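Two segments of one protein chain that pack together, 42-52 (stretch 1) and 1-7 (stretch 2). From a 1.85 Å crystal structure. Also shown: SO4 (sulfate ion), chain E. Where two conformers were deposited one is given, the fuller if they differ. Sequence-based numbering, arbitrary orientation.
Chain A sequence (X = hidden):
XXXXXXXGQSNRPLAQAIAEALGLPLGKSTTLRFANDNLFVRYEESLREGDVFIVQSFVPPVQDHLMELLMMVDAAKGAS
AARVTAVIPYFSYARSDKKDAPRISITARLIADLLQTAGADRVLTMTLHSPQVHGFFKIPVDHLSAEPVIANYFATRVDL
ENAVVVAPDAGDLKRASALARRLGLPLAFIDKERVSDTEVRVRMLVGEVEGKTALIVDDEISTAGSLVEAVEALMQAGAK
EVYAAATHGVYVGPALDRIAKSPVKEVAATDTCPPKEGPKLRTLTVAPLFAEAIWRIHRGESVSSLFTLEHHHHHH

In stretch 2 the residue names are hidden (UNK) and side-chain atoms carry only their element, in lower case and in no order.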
# COMPACT_ATOMS: atom_id res chain seq x y z
N ARG A 42 17.58 -18.02 10.86
CA ARG A 42 18.03 -17.24 12.02
C ARG A 42 19.40 -16.61 11.72
O ARG A 42 20.30 -17.33 11.37
CB ARG A 42 18.05 -18.14 13.27
CG ARG A 42 18.31 -17.38 14.57
CD ARG A 42 18.44 -18.27 15.81
NE ARG A 42 19.54 -19.23 15.67
CZ ARG A 42 19.47 -20.56 15.83
NH1 ARG A 42 20.55 -21.29 15.65
NH2 ARG A 42 18.34 -21.17 16.17
N TYR A 43 19.54 -15.31 11.95
CA TYR A 43 20.85 -14.62 11.89
C TYR A 43 21.49 -14.74 13.27
O TYR A 43 20.86 -14.42 14.30
CB TYR A 43 20.72 -13.16 11.48
CG TYR A 43 20.19 -12.97 10.08
CD1 TYR A 43 21.01 -13.11 8.97
CD2 TYR A 43 18.84 -12.68 9.86
CE1 TYR A 43 20.53 -12.92 7.69
CE2 TYR A 43 18.35 -12.47 8.58
CZ TYR A 43 19.19 -12.65 7.49
OH TYR A 43 18.75 -12.46 6.21
N GLU A 44 22.69 -15.26 13.29
CA GLU A 44 23.37 -15.63 14.56
C GLU A 44 23.88 -14.38 15.27
O GLU A 44 24.01 -14.44 16.54
CB GLU A 44 24.50 -16.61 14.27
CG GLU A 44 23.95 -17.90 13.66
CD GLU A 44 22.89 -18.63 14.47
OE1 GLU A 44 22.52 -18.17 15.61
OE2 GLU A 44 22.45 -19.69 14.00
N GLU A 45 24.13 -13.31 14.52
CA GLU A 45 24.63 -12.04 15.11
C GLU A 45 23.81 -10.85 14.61
O GLU A 45 23.07 -10.98 13.63
CB GLU A 45 26.11 -11.84 14.81
CG GLU A 45 27.03 -12.91 15.42
CD GLU A 45 27.13 -13.04 16.94
OE1 GLU A 45 27.57 -14.13 17.41
OE2 GLU A 45 26.76 -12.08 17.69
N SER A 46 23.95 -9.71 15.29
CA SER A 46 23.19 -8.48 14.96
C SER A 46 23.53 -8.06 13.53
O SER A 46 24.67 -8.18 13.15
CB SER A 46 23.48 -7.39 15.94
OG SER A 46 22.82 -6.23 15.55
N LEU A 47 22.53 -7.64 12.76
CA LEU A 47 22.77 -6.93 11.47
C LEU A 47 22.07 -5.57 11.52
O LEU A 47 21.78 -5.01 10.46
CB LEU A 47 22.33 -7.85 10.32
CG LEU A 47 20.94 -8.47 10.48
CD1 LEU A 47 19.93 -7.37 10.69
CD2 LEU A 47 20.55 -9.33 9.27
N ARG A 48 21.78 -5.09 12.73
CA ARG A 48 21.06 -3.82 12.98
C ARG A 48 21.76 -2.66 12.25
O ARG A 48 22.99 -2.52 12.38
CB ARG A 48 21.00 -3.54 14.48
CG ARG A 48 20.07 -2.39 14.85
CD ARG A 48 19.91 -2.24 16.34
NE ARG A 48 19.16 -3.36 16.92
CZ ARG A 48 17.87 -3.34 17.17
NH1 ARG A 48 17.14 -2.28 16.84
NH2 ARG A 48 17.32 -4.38 17.75
N GLU A 49 20.98 -1.89 11.48
CA GLU A 49 21.41 -0.71 10.67
C GLU A 49 22.47 -1.15 9.66
O GLU A 49 23.19 -0.27 9.12
CB GLU A 49 21.82 0.49 11.52
CG GLU A 49 20.76 0.87 12.53
CD GLU A 49 19.38 1.22 11.97
OE1 GLU A 49 18.31 0.73 12.53
OE2 GLU A 49 19.37 1.82 10.88
N GLY A 50 22.43 -2.43 9.29
CA GLY A 50 23.34 -2.99 8.27
C GLY A 50 22.81 -2.76 6.87
O GLY A 50 21.59 -2.59 6.71
N ASP A 51 23.73 -2.70 5.90
CA ASP A 51 23.42 -2.76 4.46
C ASP A 51 23.58 -4.22 4.07
O ASP A 51 24.76 -4.71 3.96
CB ASP A 51 24.32 -1.78 3.71
CG ASP A 51 23.86 -1.42 2.32
OD1 ASP A 51 22.72 -1.76 1.96
OD2 ASP A 51 24.66 -0.75 1.61
N VAL A 52 22.46 -4.92 4.06
CA VAL A 52 22.51 -6.39 4.03
C VAL A 52 22.15 -6.88 2.64
O VAL A 52 21.20 -6.38 1.99
CB VAL A 52 21.76 -7.09 5.18
CG1 VAL A 52 21.41 -6.27 6.37
CG2 VAL A 52 20.86 -8.25 4.82
N UNK A 1 26.68 2.43 8.48
CA UNK A 1 25.94 1.25 7.97
C UNK A 1 26.96 0.23 7.48
O UNK A 1 27.48 0.36 6.39
n UNK A 1 20.39 4.25 5.49
c UNK A 1 24.94 1.66 6.88
c UNK A 1 23.79 2.49 7.46
n UNK A 1 19.72 4.79 7.60
c UNK A 1 20.58 4.21 6.80
c UNK A 1 22.68 2.91 6.53
n UNK A 1 21.66 3.61 7.31
N UNK A 2 27.29 -0.79 8.30
CA UNK A 2 28.18 -1.85 7.86
C UNK A 2 27.62 -2.62 6.65
O UNK A 2 26.44 -2.87 6.58
c UNK A 2 28.29 -2.76 9.09
c UNK A 2 27.04 -2.46 9.89
c UNK A 2 26.86 -0.97 9.70
N UNK A 3 28.52 -3.04 5.77
CA UNK A 3 28.18 -3.92 4.64
C UNK A 3 28.19 -5.37 5.15
O UNK A 3 29.21 -5.83 5.64
c UNK A 3 30.23 -4.09 1.33
c UNK A 3 29.24 -3.66 3.57
c UNK A 3 27.82 -4.58 1.71
c UNK A 3 29.20 -4.56 2.34
N UNK A 4 27.10 -6.10 4.99
CA UNK A 4 26.93 -7.45 5.53
C UNK A 4 26.40 -8.37 4.43
O UNK A 4 25.40 -8.02 3.74
c UNK A 4 25.96 -7.39 6.70
c UNK A 4 26.38 -6.52 7.90
c UNK A 4 25.33 -6.62 8.99
c UNK A 4 27.72 -6.98 8.47
N UNK A 5 27.03 -9.52 4.27
CA UNK A 5 26.62 -10.44 3.18
C UNK A 5 26.27 -11.78 3.82
O UNK A 5 26.97 -12.20 4.76
c UNK A 5 27.91 -11.16 -0.36
c UNK A 5 27.67 -10.48 2.05
c UNK A 5 27.33 -11.51 0.99
c UNK A 5 29.10 -10.62 2.55
N UNK A 6 25.13 -12.34 3.39
CA UNK A 6 24.62 -13.66 3.82
C UNK A 6 24.24 -14.49 2.61
O UNK A 6 24.10 -13.94 1.51
c UNK A 6 24.08 -13.12 7.14
c UNK A 6 23.41 -13.49 4.75
c UNK A 6 23.78 -10.41 6.92
c UNK A 6 23.68 -12.59 5.93
c UNK A 6 23.51 -11.23 5.83
c UNK A 6 24.18 -10.95 8.11
c UNK A 6 24.29 -12.30 8.23
N UNK A 7 24.02 -15.78 2.83
CA UNK A 7 23.74 -16.77 1.76
C UNK A 7 22.58 -17.63 2.23
O UNK A 7 22.52 -17.96 3.42
c UNK A 7 24.96 -17.59 1.44
o UNK A 7 24.72 -18.55 0.41
S SO4 E . 20.09 -6.97 17.79
O1 SO4 E . 20.67 -5.92 17.08
O2 SO4 E . 21.10 -7.73 18.48
O3 SO4 E . 19.18 -6.46 18.78
O4 SO4 E . 19.40 -7.86 16.89

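Position 1 carries three carbons, a nitrogen, then a carbon bearing two more nitrogens: a guanidinium on a long, nearly straight arm. The arm runs along Glu49, whose backbone O lies 3.3 Å from the second side-chain carbon. This is Arg1. Its NH1 stays 4.4 Å from Glu49 OE2, with that oxygen well out of the guanidinium plane, so the charges attract without a salt bridge.

At position 2, three carbons close a ring onto the backbone N, and one ring carbon lies 3.8 Å from Glu49 O: Pro2. Its backbone N carries no hydrogen to donate; Pro2 O accepts from Asp51 N at 2.8 Å, nearly straight at 167°.

Position 3 has four carbons forked at the second, and one terminal carbon comes 3.8 Å from Asp51 O: leucine. Leu3 pairs with Asp51 in a parallel bridge, their CA atoms 4.9 Å apart and their side chains on the same face of the sheet.

Position 4 repeats the four carbons forked at the second, but its side chain goes to the other face, where one terminal carbon comes 3.5 Å from Leu47 CB. This is Leu4. Its N donates to Asp51 O at 2.9 Å, so Asp51 is gripped through both its backbone N and O. The same methyl, CD1, passes 4.2 Å from Gly50 CA; an ideal CB on Gly50 would stand 2.8 Å from Leu4 CD1 and clash.

Position 5 has four carbons forked at the first, one arm two carbons long: Ile5. It points away from stretch 1 and makes no contact with it.

Position 6 shows one carbon and then a six-carbon ring with no hydroxyl. The edge of the Tyr43 ring meets its face, planes at 74° and centroids 4.7 Å apart; hence Phe6. Leu47 CD2 lies 4.1 Å from Phe6 CZ, and Val52 CG2 lies 4.1 Å from Phe6 CD1.

Position 7 ends in one carbon and one oxygen, a serine. Ser7 is out of reach of stretch 1.

The contact works by combining a short parallel ladder with an apolar cluster. Two backbone hydrogen bonds set the register around Asp51, and alternation along the strand sends Leu4 and Phe6 toward Tyr43, Leu47 and Val52. A type II turn from Leu47 to Gly50, closed by Gly50 N to Leu47 O at 2.9 Å, leads the chain from that apolar cluster into the paired strand. The fit is not perfect in polar terms: Glu49 O is buried without a hydrogen-bonding partner.

Stretch 2, residues 1-7: RPLLIFS
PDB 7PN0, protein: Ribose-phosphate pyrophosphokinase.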